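Local structure of stromal cell-derived factor 2-like protein (3MAL) at residues I18-A23 against D78-G83; S46-V51 against W96-L101; S107-V112 against E171-R176. The protein takes part in protein quality control and the unfolded protein response in the endoplasmic reticulum, in a complex with ERDJ3B and BIP1. All blocks are in the same frame, centred on the assembly; numbering follows the deposited sequence. Where two conformers were deposited one is given.

Interaction 1 of 3, residues I18-A23 against D78-G83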
ATOM      1  N   ILE A  18      11.093  -9.541  -4.832  1.00 15.86           N
ATOM      2  CA  ILE A  18       9.872  -8.967  -5.351  1.00 14.67           C
ATOM      3  C   ILE A  18      10.186  -8.074  -6.547  1.00 13.72           C
ATOM      4  O   ILE A  18      10.918  -7.094  -6.420  1.00 14.30           O
ATOM      5  CB  ILE A  18       9.151  -8.162  -4.260  1.00 14.53           C
ATOM      6  CG1 ILE A  18       8.748  -9.090  -3.096  1.00 15.36           C
ATOM      7  CG2 ILE A  18       7.984  -7.387  -4.857  1.00 15.04           C
ATOM      8  CD1 ILE A  18       8.153  -8.361  -1.901  1.00 15.50           C
ATOM      9  N   THR A  19       9.634  -8.401  -7.712  1.00 11.57           N
ATOM     10  CA  THR A  19       9.974  -7.688  -8.945  1.00 10.31           C
ATOM     11  C   THR A  19       8.800  -6.824  -9.412  1.00  9.80           C
ATOM     12  O   THR A  19       7.655  -7.078  -9.031  1.00  9.09           O
ATOM     13  CB  THR A  19      10.309  -8.686 -10.080  1.00 10.07           C
ATOM     14  OG1 THR A  19       9.273  -9.680 -10.148  1.00 10.28           O
ATOM     15  CG2 THR A  19      11.659  -9.376  -9.816  1.00  9.58           C
ATOM     16  N   TYR A  20       9.064  -5.824 -10.251  1.00  9.03           N
ATOM     17  CA  TYR A  20       7.954  -5.053 -10.799  1.00  9.01           C
ATOM     18  C   TYR A  20       7.056  -5.975 -11.614  1.00  8.93           C
ATOM     19  O   TYR A  20       7.548  -6.886 -12.302  1.00  7.74           O
ATOM     20  CB  TYR A  20       8.454  -3.886 -11.656  1.00  9.19           C
ATOM     21  CG  TYR A  20       9.165  -2.820 -10.847  1.00  9.72           C
ATOM     22  CD1 TYR A  20      10.569  -2.775 -10.794  1.00  8.06           C
ATOM     23  CD2 TYR A  20       8.452  -1.871 -10.129  1.00  8.71           C
ATOM     24  CE1 TYR A  20      11.231  -1.814 -10.033  1.00  8.52           C
ATOM     25  CE2 TYR A  20       9.133  -0.871  -9.386  1.00  9.79           C
ATOM     26  CZ  TYR A  20      10.512  -0.864  -9.344  1.00  9.63           C
ATOM     27  OH  TYR A  20      11.195   0.085  -8.604  1.00  9.63           O
ATOM     28  N   GLY A  21       5.746  -5.733 -11.541  1.00  7.65           N
ATOM     29  CA  GLY A  21       4.790  -6.597 -12.216  1.00  8.18           C
ATOM     30  C   GLY A  21       4.250  -7.703 -11.322  1.00  8.15           C
ATOM     31  O   GLY A  21       3.322  -8.402 -11.701  1.00  8.07           O
ATOM     32  N   SER A  22       4.824  -7.861 -10.132  1.00  8.36           N
ATOM     33  CA  SER A  22       4.394  -8.944  -9.268  0.50  9.00           C
ATOM     34  C   SER A  22       3.112  -8.579  -8.513  1.00  8.95           C
ATOM     35  O   SER A  22       2.803  -7.384  -8.309  1.00  8.45           O
ATOM     36  CB  SER A  22       5.501  -9.335  -8.294  0.50  9.30           C
ATOM     37  OG  SER A  22       5.406  -8.528  -7.146  0.50 12.00           O
ATOM     38  N   ALA A  23       2.354  -9.614  -8.145  1.00  8.05           N
ATOM     39  CA  ALA A  23       1.165  -9.433  -7.309  1.00  9.03           C
ATOM     40  C   ALA A  23       1.505  -9.791  -5.858  1.00  8.73           C
ATOM     41  O   ALA A  23       2.099 -10.836  -5.584  1.00  8.97           O
ATOM     42  CB  ALA A  23      -0.003 -10.278  -7.806  1.00  8.47           C
ATOM     43  N   ASP A  78      12.284  -6.504 -13.015  1.00 12.98           N
ATOM     44  CA  ASP A  78      13.415  -5.888 -12.318  1.00 12.90           C
ATOM     45  C   ASP A  78      13.132  -5.947 -10.810  1.00 13.13           C
ATOM     46  O   ASP A  78      11.985  -5.746 -10.378  1.00 12.74           O
ATOM     47  CB  ASP A  78      13.640  -4.426 -12.763  1.00 12.93           C
ATOM     48  CG  ASP A  78      14.222  -4.298 -14.179  1.00 14.53           C
ATOM     49  OD1 ASP A  78      14.645  -5.317 -14.803  1.00 14.73           O
ATOM     50  OD2 ASP A  78      14.251  -3.147 -14.678  1.00 16.01           O
ATOM     51  N   ALA A  79      14.158  -6.252 -10.012  1.00 12.21           N
ATOM     52  CA  ALA A  79      14.024  -6.206  -8.554  1.00 12.77           C
ATOM     53  C   ALA A  79      13.683  -4.786  -8.096  1.00 12.29           C
ATOM     54  O   ALA A  79      14.256  -3.811  -8.591  1.00 13.20           O
ATOM     55  CB  ALA A  79      15.340  -6.696  -7.859  1.00 12.41           C
ATOM     56  N   VAL A  80      12.761  -4.661  -7.151  1.00 11.72           N
ATOM     57  CA  VAL A  80      12.472  -3.362  -6.554  1.00 10.89           C
ATOM     58  C   VAL A  80      13.550  -3.093  -5.488  1.00 10.60           C
ATOM     59  O   VAL A  80      13.765  -3.926  -4.602  1.00 10.50           O
ATOM     60  CB  VAL A  80      11.052  -3.316  -5.893  1.00 10.94           C
ATOM     61  CG1 VAL A  80      10.710  -1.905  -5.454  1.00  9.80           C
ATOM     62  CG2 VAL A  80       9.984  -3.849  -6.863  1.00 11.06           C
ATOM     63  N   LYS A  81      14.221  -1.946  -5.596  1.00 10.95           N
ATOM     64  CA  LYS A  81      15.315  -1.543  -4.687  1.00 11.16           C
ATOM     65  C   LYS A  81      14.820  -0.732  -3.490  1.00 11.02           C
ATOM     66  O   LYS A  81      13.832   0.001  -3.588  1.00 11.65           O
ATOM     67  CB  LYS A  81      16.389  -0.736  -5.430  1.00 11.99           C
ATOM     68  CG  LYS A  81      17.068  -1.442  -6.642  1.00 16.24           C
ATOM     69  CD  LYS A  81      17.987  -2.566  -6.221  1.00 19.96           C
ATOM     70  CE  LYS A  81      18.621  -3.210  -7.460  1.00 23.91           C
ATOM     71  NZ  LYS A  81      19.616  -4.251  -7.067  1.00 23.80           N
ATOM     72  N   SER A  82      15.512  -0.864  -2.357  1.00 10.24           N
ATOM     73  CA  SER A  82      15.295   0.056  -1.247  1.00  9.84           C
ATOM     74  C   SER A  82      15.488   1.478  -1.778  1.00  9.03           C
ATOM     75  O   SER A  82      16.449   1.753  -2.504  1.00  8.18           O
ATOM     76  CB  SER A  82      16.294  -0.209  -0.114  1.00 10.05           C
ATOM     77  OG  SER A  82      15.903   0.512   1.057  1.00 14.02           O
ATOM     78  N   GLY A  83      14.552   2.361  -1.452  1.00  8.18           N
ATOM     79  CA  GLY A  83      14.603   3.736  -1.917  1.00  8.52           C
ATOM     80  C   GLY A  83      13.845   4.014  -3.206  1.00  8.95           C
ATOM     81  O   GLY A  83      13.677   5.165  -3.555  1.00  9.06           O
TER
HETATM   82  O   HOH W   1      13.836  -0.498  -8.167  1.00 14.58           O

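Interaction 2 of 3, residues S46-V51 against W96-L101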
ATOM      1  N   SER A  46     -11.703  13.032   1.121  1.00 15.56           N
ATOM      2  CA  SER A  46     -11.655  13.219  -0.329  1.00 14.12           C
ATOM      3  C   SER A  46     -12.864  12.620  -1.030  1.00 13.20           C
ATOM      4  O   SER A  46     -13.098  12.901  -2.201  1.00 12.40           O
ATOM      5  CB  SER A  46     -10.392  12.557  -0.889  1.00 14.40           C
ATOM      6  OG  SER A  46     -10.484  11.136  -0.725  1.00 14.64           O
ATOM      7  N   GLY A  47     -13.621  11.777  -0.326  1.00 12.30           N
ATOM      8  CA  GLY A  47     -14.696  11.015  -0.973  1.00 11.80           C
ATOM      9  C   GLY A  47     -14.193   9.994  -2.002  1.00 11.37           C
ATOM     10  O   GLY A  47     -14.986   9.454  -2.787  1.00 11.35           O
ATOM     11  N   GLN A  48     -12.884   9.726  -2.030  1.00  9.72           N
ATOM     12  CA  GLN A  48     -12.351   8.711  -2.960  1.00  9.06           C
ATOM     13  C   GLN A  48     -12.595   7.279  -2.420  1.00  8.61           C
ATOM     14  O   GLN A  48     -13.069   7.112  -1.301  1.00  7.64           O
ATOM     15  CB  GLN A  48     -10.863   8.960  -3.270  1.00  8.92           C
ATOM     16  CG  GLN A  48     -10.617  10.253  -4.089  1.00  9.95           C
ATOM     17  CD  GLN A  48      -9.169  10.695  -4.093  1.00 12.47           C
ATOM     18  OE1 GLN A  48      -8.275   9.933  -3.723  1.00 14.46           O
ATOM     19  NE2 GLN A  48      -8.931  11.929  -4.506  1.00 12.05           N
ATOM     20  N   GLN A  49     -12.270   6.266  -3.226  1.00  9.21           N
ATOM     21  CA  GLN A  49     -12.411   4.851  -2.830  1.00  8.73           C
ATOM     22  C   GLN A  49     -11.605   4.578  -1.574  1.00  9.36           C
ATOM     23  O   GLN A  49     -10.419   4.966  -1.481  1.00 10.01           O
ATOM     24  CB  GLN A  49     -11.927   3.945  -3.963  1.00  9.00           C
ATOM     25  CG  GLN A  49     -12.120   2.422  -3.722  1.00  9.04           C
ATOM     26  CD  GLN A  49     -11.696   1.595  -4.930  1.00  8.60           C
ATOM     27  OE1 GLN A  49     -10.680   0.883  -4.891  1.00  7.82           O
ATOM     28  NE2 GLN A  49     -12.458   1.702  -6.020  1.00  5.44           N
ATOM     29  N   SER A  50     -12.223   3.888  -0.616  1.00  8.76           N
ATOM     30  CA  SER A  50     -11.614   3.648   0.683  1.00  8.08           C
ATOM     31  C   SER A  50     -10.653   2.457   0.681  1.00  7.82           C
ATOM     32  O   SER A  50     -10.690   1.586  -0.199  1.00  7.23           O
ATOM     33  CB  SER A  50     -12.697   3.450   1.743  1.00  7.70           C
ATOM     34  OG  SER A  50     -13.454   2.281   1.451  1.00  7.27           O
ATOM     35  N   VAL A  51      -9.743   2.492   1.643  1.00  8.31           N
ATOM     36  CA  VAL A  51      -8.696   1.480   1.826  1.00  7.27           C
ATOM     37  C   VAL A  51      -8.755   1.112   3.324  1.00  7.76           C
ATOM     38  O   VAL A  51      -8.942   1.985   4.165  1.00  8.51           O
ATOM     39  CB  VAL A  51      -7.302   2.058   1.428  1.00  8.05           C
ATOM     40  CG1 VAL A  51      -6.159   1.149   1.927  1.00  5.69           C
ATOM     41  CG2 VAL A  51      -7.214   2.270  -0.078  1.00  8.11           C
ATOM     42  N   TRP A  96      -5.206   3.276  -7.767  1.00  8.75           N
ATOM     43  CA  TRP A  96      -3.825   3.371  -7.238  1.00  8.37           C
ATOM     44  C   TRP A  96      -3.845   3.705  -5.755  1.00  8.12           C
ATOM     45  O   TRP A  96      -4.602   4.576  -5.345  1.00  7.83           O
ATOM     46  CB  TRP A  96      -3.045   4.474  -7.982  1.00  8.18           C
ATOM     47  CG  TRP A  96      -3.058   4.268  -9.452  1.00  8.65           C
ATOM     48  CD1 TRP A  96      -3.949   4.781 -10.359  1.00  9.45           C
ATOM     49  CD2 TRP A  96      -2.166   3.439 -10.183  1.00  9.19           C
ATOM     50  NE1 TRP A  96      -3.651   4.314 -11.625  1.00 10.19           N
ATOM     51  CE2 TRP A  96      -2.563   3.484 -11.537  1.00 10.65           C
ATOM     52  CE3 TRP A  96      -1.065   2.650  -9.824  1.00  9.11           C
ATOM     53  CZ2 TRP A  96      -1.889   2.776 -12.535  1.00 10.22           C
ATOM     54  CZ3 TRP A  96      -0.383   1.970 -10.816  1.00  9.38           C
ATOM     55  CH2 TRP A  96      -0.804   2.023 -12.153  1.00  9.28           C
ATOM     56  N   LEU A  97      -3.027   3.015  -4.954  1.00  7.36           N
ATOM     57  CA  LEU A  97      -2.820   3.415  -3.547  1.00  7.11           C
ATOM     58  C   LEU A  97      -2.382   4.899  -3.496  1.00  6.85           C
ATOM     59  O   LEU A  97      -1.427   5.290  -4.167  1.00  6.94           O
ATOM     60  CB  LEU A  97      -1.748   2.530  -2.884  1.00  6.93           C
ATOM     61  CG  LEU A  97      -1.648   2.731  -1.361  1.00  7.70           C
ATOM     62  CD1 LEU A  97      -2.973   2.313  -0.677  1.00  8.03           C
ATOM     63  CD2 LEU A  97      -0.402   2.018  -0.755  1.00  7.90           C
ATOM     64  N   HIS A  98      -3.076   5.710  -2.706  1.00  6.67           N
ATOM     65  CA  HIS A  98      -3.016   7.187  -2.852  1.00  7.61           C
ATOM     66  C   HIS A  98      -3.068   7.863  -1.480  1.00  8.15           C
ATOM     67  O   HIS A  98      -3.692   7.358  -0.538  1.00  7.00           O
ATOM     68  CB  HIS A  98      -4.225   7.649  -3.692  1.00  7.05           C
ATOM     69  CG  HIS A  98      -4.182   9.078  -4.173  1.00  7.61           C
ATOM     70  ND1 HIS A  98      -3.529   9.464  -5.328  1.00  9.65           N
ATOM     71  CD2 HIS A  98      -4.807  10.190  -3.708  1.00  6.09           C
ATOM     72  CE1 HIS A  98      -3.722  10.760  -5.529  1.00  8.56           C
ATOM     73  NE2 HIS A  98      -4.493  11.221  -4.561  1.00  9.51           N
ATOM     74  N   SER A  99      -2.433   9.005  -1.376  1.00  8.72           N
ATOM     75  CA  SER A  99      -2.569   9.898  -0.200  1.00  9.49           C
ATOM     76  C   SER A  99      -2.559  11.398  -0.603  1.00 10.92           C
ATOM     77  O   SER A  99      -2.438  11.712  -1.737  1.00 11.15           O
ATOM     78  CB  SER A  99      -1.732   9.571   1.057  1.00  8.90           C
ATOM     79  OG  SER A  99      -2.110  10.209   2.246  1.00  8.38           O
ATOM     80  N   HIS A 100      -2.800  12.252   0.390  1.00 11.71           N
ATOM     81  CA  HIS A 100      -3.091  13.638   0.245  1.00 12.72           C
ATOM     82  C   HIS A 100      -3.501  14.243   1.610  1.00 13.33           C
ATOM     83  O   HIS A 100      -3.531  13.590   2.596  1.00 12.31           O
ATOM     84  CB  HIS A 100      -4.148  13.848  -0.818  1.00 13.08           C
ATOM     85  CG  HIS A 100      -5.337  12.934  -0.747  1.00 12.81           C
ATOM     86  ND1 HIS A 100      -5.643  12.140   0.331  1.00 14.21           N
ATOM     87  CD2 HIS A 100      -6.297  12.690  -1.663  1.00 11.29           C
ATOM     88  CE1 HIS A 100      -6.758  11.488   0.097  1.00 12.78           C
ATOM     89  NE2 HIS A 100      -7.175  11.798  -1.109  1.00 15.80           N
ATOM     90  N   LEU A 101      -3.742  15.532   1.616  1.00 14.24           N
ATOM     91  CA  LEU A 101      -3.998  16.210   2.857  1.00 15.39           C
ATOM     92  C   LEU A 101      -5.470  16.247   3.211  1.00 16.53           C
ATOM     93  O   LEU A 101      -6.043  17.313   3.308  1.00 18.19           O
ATOM     94  CB  LEU A 101      -3.396  17.617   2.883  1.00 15.45           C
ATOM     95  CG  LEU A 101      -1.908  17.820   2.603  1.00 17.06           C
ATOM     96  CD1 LEU A 101      -1.468  19.252   2.377  1.00 19.71           C
ATOM     97  CD2 LEU A 101      -1.059  17.199   3.588  1.00 18.35           C
TER

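Interaction 3 of 3, residues S107-V112 against E171-R176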
ATOM      1  N   SER A 107      -9.050   8.395  12.993  1.00 11.01           N
ATOM      2  CA  SER A 107      -8.005   9.021  13.810  1.00 10.87           C
ATOM      3  C   SER A 107      -7.607  10.443  13.358  1.00 10.61           C
ATOM      4  O   SER A 107      -6.798  11.102  14.009  1.00 10.38           O
ATOM      5  CB  SER A 107      -6.774   8.117  13.884  1.00 10.50           C
ATOM      6  OG  SER A 107      -6.198   7.948  12.584  1.00 11.75           O
ATOM      7  N   GLY A 108      -8.164  10.920  12.253  1.00 10.08           N
ATOM      8  CA  GLY A 108      -7.864  12.288  11.798  1.00 10.62           C
ATOM      9  C   GLY A 108      -6.412  12.452  11.381  1.00 10.59           C
ATOM     10  O   GLY A 108      -5.831  13.540  11.525  1.00 11.44           O
ATOM     11  N   ASN A 109      -5.816  11.366  10.879  1.00 10.35           N
ATOM     12  CA  ASN A 109      -4.472  11.413  10.296  1.00  9.08           C
ATOM     13  C   ASN A 109      -4.612  11.525   8.777  1.00  8.94           C
ATOM     14  O   ASN A 109      -5.686  11.879   8.290  1.00  9.49           O
ATOM     15  CB  ASN A 109      -3.648  10.188  10.734  1.00  8.90           C
ATOM     16  CG  ASN A 109      -3.257  10.257  12.211  1.00  9.75           C
ATOM     17  OD1 ASN A 109      -2.555  11.179  12.627  1.00  9.14           O
ATOM     18  ND2 ASN A 109      -3.731   9.307  13.000  1.00  9.46           N
ATOM     19  N   LEU A 110      -3.552  11.275   8.015  1.00  7.94           N
ATOM     20  CA  LEU A 110      -3.631  11.504   6.570  1.00  7.94           C
ATOM     21  C   LEU A 110      -4.524  10.430   5.974  1.00  7.78           C
ATOM     22  O   LEU A 110      -4.298   9.250   6.206  1.00  6.91           O
ATOM     23  CB  LEU A 110      -2.228  11.391   5.958  1.00  7.95           C
ATOM     24  CG  LEU A 110      -1.265  12.559   5.644  1.00 10.96           C
ATOM     25  CD1 LEU A 110      -1.787  13.997   5.878  1.00  9.13           C
ATOM     26  CD2 LEU A 110       0.158  12.296   6.207  1.00  8.36           C
ATOM     27  N   GLU A 111      -5.517  10.823   5.186  1.00  7.70           N
ATOM     28  CA  GLU A 111      -6.310   9.826   4.474  1.00  7.64           C
ATOM     29  C   GLU A 111      -5.485   9.025   3.454  1.00  7.30           C
ATOM     30  O   GLU A 111      -4.726   9.586   2.624  1.00  7.68           O
ATOM     31  CB  GLU A 111      -7.467  10.481   3.751  1.00  7.49           C
ATOM     32  CG  GLU A 111      -8.548   9.511   3.290  1.00  7.24           C
ATOM     33  CD  GLU A 111      -9.452  10.160   2.276  1.00  8.48           C
ATOM     34  OE1 GLU A 111      -9.089  10.174   1.077  1.00  8.85           O
ATOM     35  OE2 GLU A 111     -10.501  10.679   2.690  1.00 10.52           O
ATOM     36  N   VAL A 112      -5.673   7.713   3.506  1.00  6.74           N
ATOM     37  CA  VAL A 112      -5.157   6.825   2.484  1.00  7.55           C
ATOM     38  C   VAL A 112      -6.308   6.266   1.656  1.00  7.57           C
ATOM     39  O   VAL A 112      -7.214   5.610   2.204  1.00  7.85           O
ATOM     40  CB  VAL A 112      -4.281   5.685   3.117  1.00  6.80           C
ATOM     41  CG1 VAL A 112      -3.825   4.707   2.051  1.00  8.45           C
ATOM     42  CG2 VAL A 112      -3.057   6.294   3.769  1.00  6.71           C
ATOM     43  N   GLU A 171      -8.859   0.982  10.203  1.00  7.28           N
ATOM     44  CA  GLU A 171      -8.422   2.200   9.522  1.00  8.06           C
ATOM     45  C   GLU A 171      -7.003   2.038   8.990  1.00  7.95           C
ATOM     46  O   GLU A 171      -6.117   1.518   9.682  1.00  7.83           O
ATOM     47  CB  GLU A 171      -8.446   3.412  10.466  1.00  7.68           C
ATOM     48  CG  GLU A 171      -8.406   4.758   9.724  1.00  9.27           C
ATOM     49  CD  GLU A 171      -8.021   5.912  10.629  1.00  8.82           C
ATOM     50  OE1 GLU A 171      -7.114   5.732  11.452  1.00 13.08           O
ATOM     51  OE2 GLU A 171      -8.616   6.995  10.509  1.00 10.68           O
ATOM     52  N   VAL A 172      -6.797   2.510   7.764  1.00  7.81           N
ATOM     53  CA  VAL A 172      -5.451   2.693   7.232  1.00  7.62           C
ATOM     54  C   VAL A 172      -5.277   4.197   7.033  1.00  7.51           C
ATOM     55  O   VAL A 172      -6.201   4.885   6.580  1.00  6.96           O
ATOM     56  CB  VAL A 172      -5.253   1.888   5.923  1.00  7.84           C
ATOM     57  CG1 VAL A 172      -3.893   2.222   5.246  1.00  7.40           C
ATOM     58  CG2 VAL A 172      -5.362   0.393   6.237  1.00  6.87           C
ATOM     59  N   CYS A 173      -4.115   4.716   7.426  1.00  7.95           N
ATOM     60  CA  CYS A 173      -3.873   6.164   7.324  1.00  8.00           C
ATOM     61  C   CYS A 173      -2.377   6.411   7.157  1.00  7.77           C
ATOM     62  O   CYS A 173      -1.606   5.459   7.048  1.00  7.14           O
ATOM     63  CB  CYS A 173      -4.419   6.883   8.563  1.00  7.34           C
ATOM     64  SG  CYS A 173      -3.623   6.402  10.103  1.00 11.29           S
ATOM     65  N   GLY A 174      -1.988   7.687   7.091  1.00  8.00           N
ATOM     66  CA  GLY A 174      -0.581   8.086   7.016  1.00  8.84           C
ATOM     67  C   GLY A 174      -0.236   8.923   8.240  1.00 10.56           C
ATOM     68  O   GLY A 174      -1.041   9.779   8.646  1.00 10.25           O
ATOM     69  N   ILE A 175       0.907   8.633   8.877  1.00 10.80           N
ATOM     70  CA  ILE A 175       1.412   9.465   9.997  1.00 11.86           C
ATOM     71  C   ILE A 175       2.853   9.841   9.755  1.00 12.25           C
ATOM     72  O   ILE A 175       3.548   9.233   8.924  1.00 11.87           O
ATOM     73  CB  ILE A 175       1.272   8.824  11.418  1.00 12.04           C
ATOM     74  CG1 ILE A 175       2.369   7.766  11.647  1.00 13.61           C
ATOM     75  CG2 ILE A 175      -0.176   8.305  11.655  1.00 11.80           C
ATOM     76  CD1 ILE A 175       2.489   7.293  13.067  1.00 13.60           C
ATOM     77  N   ARG A 176       3.324  10.832  10.486  1.00 12.41           N
ATOM     78  CA  ARG A 176       4.600  11.418  10.121  1.00 13.62           C
ATOM     79  C   ARG A 176       5.823  10.807  10.781  1.00 13.46           C
ATOM     80  O   ARG A 176       6.929  11.038  10.319  1.00 13.58           O
ATOM     81  CB  ARG A 176       4.547  12.918  10.339  1.00 14.90           C
ATOM     82  CG  ARG A 176       3.389  13.550   9.553  1.00 18.94           C
ATOM     83  CD  ARG A 176       3.843  14.332   8.356  1.00 25.22           C
ATOM     84  NE  ARG A 176       2.706  14.828   7.584  1.00 30.79           N
ATOM     85  CZ  ARG A 176       2.686  16.003   6.949  1.00 33.83           C
ATOM     86  NH1 ARG A 176       3.737  16.826   7.026  1.00 38.00           N
ATOM     87  NH2 ARG A 176       1.615  16.370   6.255  1.00 33.27           N
TER
HETATM   88  O   HOH W   2      -7.656   6.849   5.536  1.00  6.08           O

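Interaction 1 of 3, residues I18-A23 against D78-G83
Thr19 and Ala79 form a single backbone bridge in a buried contact between two loops, one leading into strand 23-28 and the other into strand 85-90. Two backbone hydrogen bonds flank it. Val80 N donates to Ile18 O at 3.1 Å with an angle of 170° at the hydrogen, and Tyr20 N donates to Asp78 O at 2.9 Å. Asp78 O is approached a second time by Thr19 CA, in a C-H...O contact of 3.1 Å. Tyr20 carries the side-chain part. Its CG is anti to the carbonyl carbon (chi1 -67°), beside the backbone N; the side chain crosses Val80 at about a right angle, and Val80 CG2 sits over the centre of one ring face, 3.8 Å from the centroid and 6° off the normal, a CH-pi contact. The two strands that follow these loops belong to the six-stranded barrel of a beta-trefoil, and Ile86 and Val66 of that barrel pack on Val80. A water lies in the ring plane at the hydroxyl end: it is 2.7 Å from Tyr20 OH and takes the N-H of Lys81 at 3.0 Å, so it ties the phenol to the backbone of 78-83. Asp78 sends CB to within 4.0 Å of Tyr20 CD1, while its carboxylate is turned to Lys75 and Asn195. From the bridge residue Thr19, a type II turn to Ser22 leads 18-23 into strand 23-28.

Interaction 2 of 3, residues S46-V51 against W96-L101
Leu97 and Val51 meet at the apolar end of this contact, where Leu97 CD1 comes to 4.3 Å from Val51 CG1. Leu35 of strand 34-38 packs on both, and Val112 on Leu97. At His98 the side chain points to the opposite segment and the chemistry becomes polar. His98 CD2 lies 3.5 Å from Gln48 OE1; the two side chains cross at about a right angle, with amide and ring planes 60° apart. His98 ND1 is bonded to Asp125, which would help to fix the rotation of the imidazole. Ser99 turns away, its hydroxyl bonded to Glu111 O. His100 faces the contact again, its CG between the backbone N and the carbonyl carbon (chi1 46°), and reaches tip to tip toward Gln48. His100 NE2 gives a weak hydrogen bond to Gln48 OE1, 3.4 Å long and bent to 130°. Gln48 NE2 lies in the plane of this ring, at its edge, 3.9 Å from His100 CD2. On the same tip, Ser46 CB approaches His100 NE2 to 3.3 Å. Ser46 OG accepts from Gln48 N at 3.1 Å, an ST turn that sets the start of the run into strand 49-54, and it also bonds Glu111. In this beta-trefoil, strands 49-54 and 96-100 each pair with 110-115, and between these two strands the polar link is weak: Gln48 OE1, weakly bonded by His100 and approached by His98 CD2, has its stronger partner in Ser113 OG.

Interaction 3 of 3, residues S107-V112 against E171-R176
Glu171 offers its carboxylate to Ser107 on the syn side of both oxygens. Ser107 OG donates to the syn lone pair of Glu171 OE1 at 2.7 Å, and Ser107 N reaches Glu171 OE2 at 2.9 Å from 33° out of the carboxylate plane, so one serine grips both oxygens. The extended chain of Glu171, with CG anti to the backbone N (chi1 -163°), carries the group across to the loop at 107-108. The Asn109 amide donates from ND2 to Ser107 OG at 2.8 Å, the oxygen tilted from the amide plane, and Asn109 runs side by side with Ile175, whose CG2 is 3.7 Å from Asn109 CG. The Arg176 guanidinium has Leu110 CD2 at its edge, near its plane, 3.8 Å from NE.

Behind these groups the backbones pair antiparallel. Leu110 and Gly174 are a hydrogen-bonded pair, with Leu110 N to Gly174 O at 3.0 Å and Gly174 N to Leu110 O at 2.9 Å. Gly174 has no side chain, and Leu110 CB lies close over its backbone. Further on, Val112 CG2 packs on the Cys173 backbone and its CG1 meets Val172 CG1 at 4.0 Å, while a water bridges Val112 N and Val172 O where the strands part. Ser104 and Ile106 N also hold Glu171 OE2, and His158 NE2 bonds OE1. In the second sheet of the beta-trefoil, outside the barrel, strand 110-115 pairs with 96-100 and 49-54 as well as with 170-175, which in turn pairs with 154-161.

Overall arrangement
Along the chain interaction 1 and interaction 2 alternate, each opening before the other closes, and interaction 3 follows both. Interactions 2 and 3 are neighbours, with centres about 10 Å apart, in the sheet of strands 34-38, 49-54, 96-100, 110-115, 154-161 and 170-175. They touch directly at Glu111, a residue of interaction 3 that probably hydrogen-bonds two serines of interaction 2. Interaction 1 lies on the opposite side of the chain's centre, its centre about 23 Å from interaction 2 and about 25 Å from interaction 3, in loops leading into the six-stranded barrel. Together they join sequence-distant parts of the MIR repeats at both sides of one compact beta-trefoil.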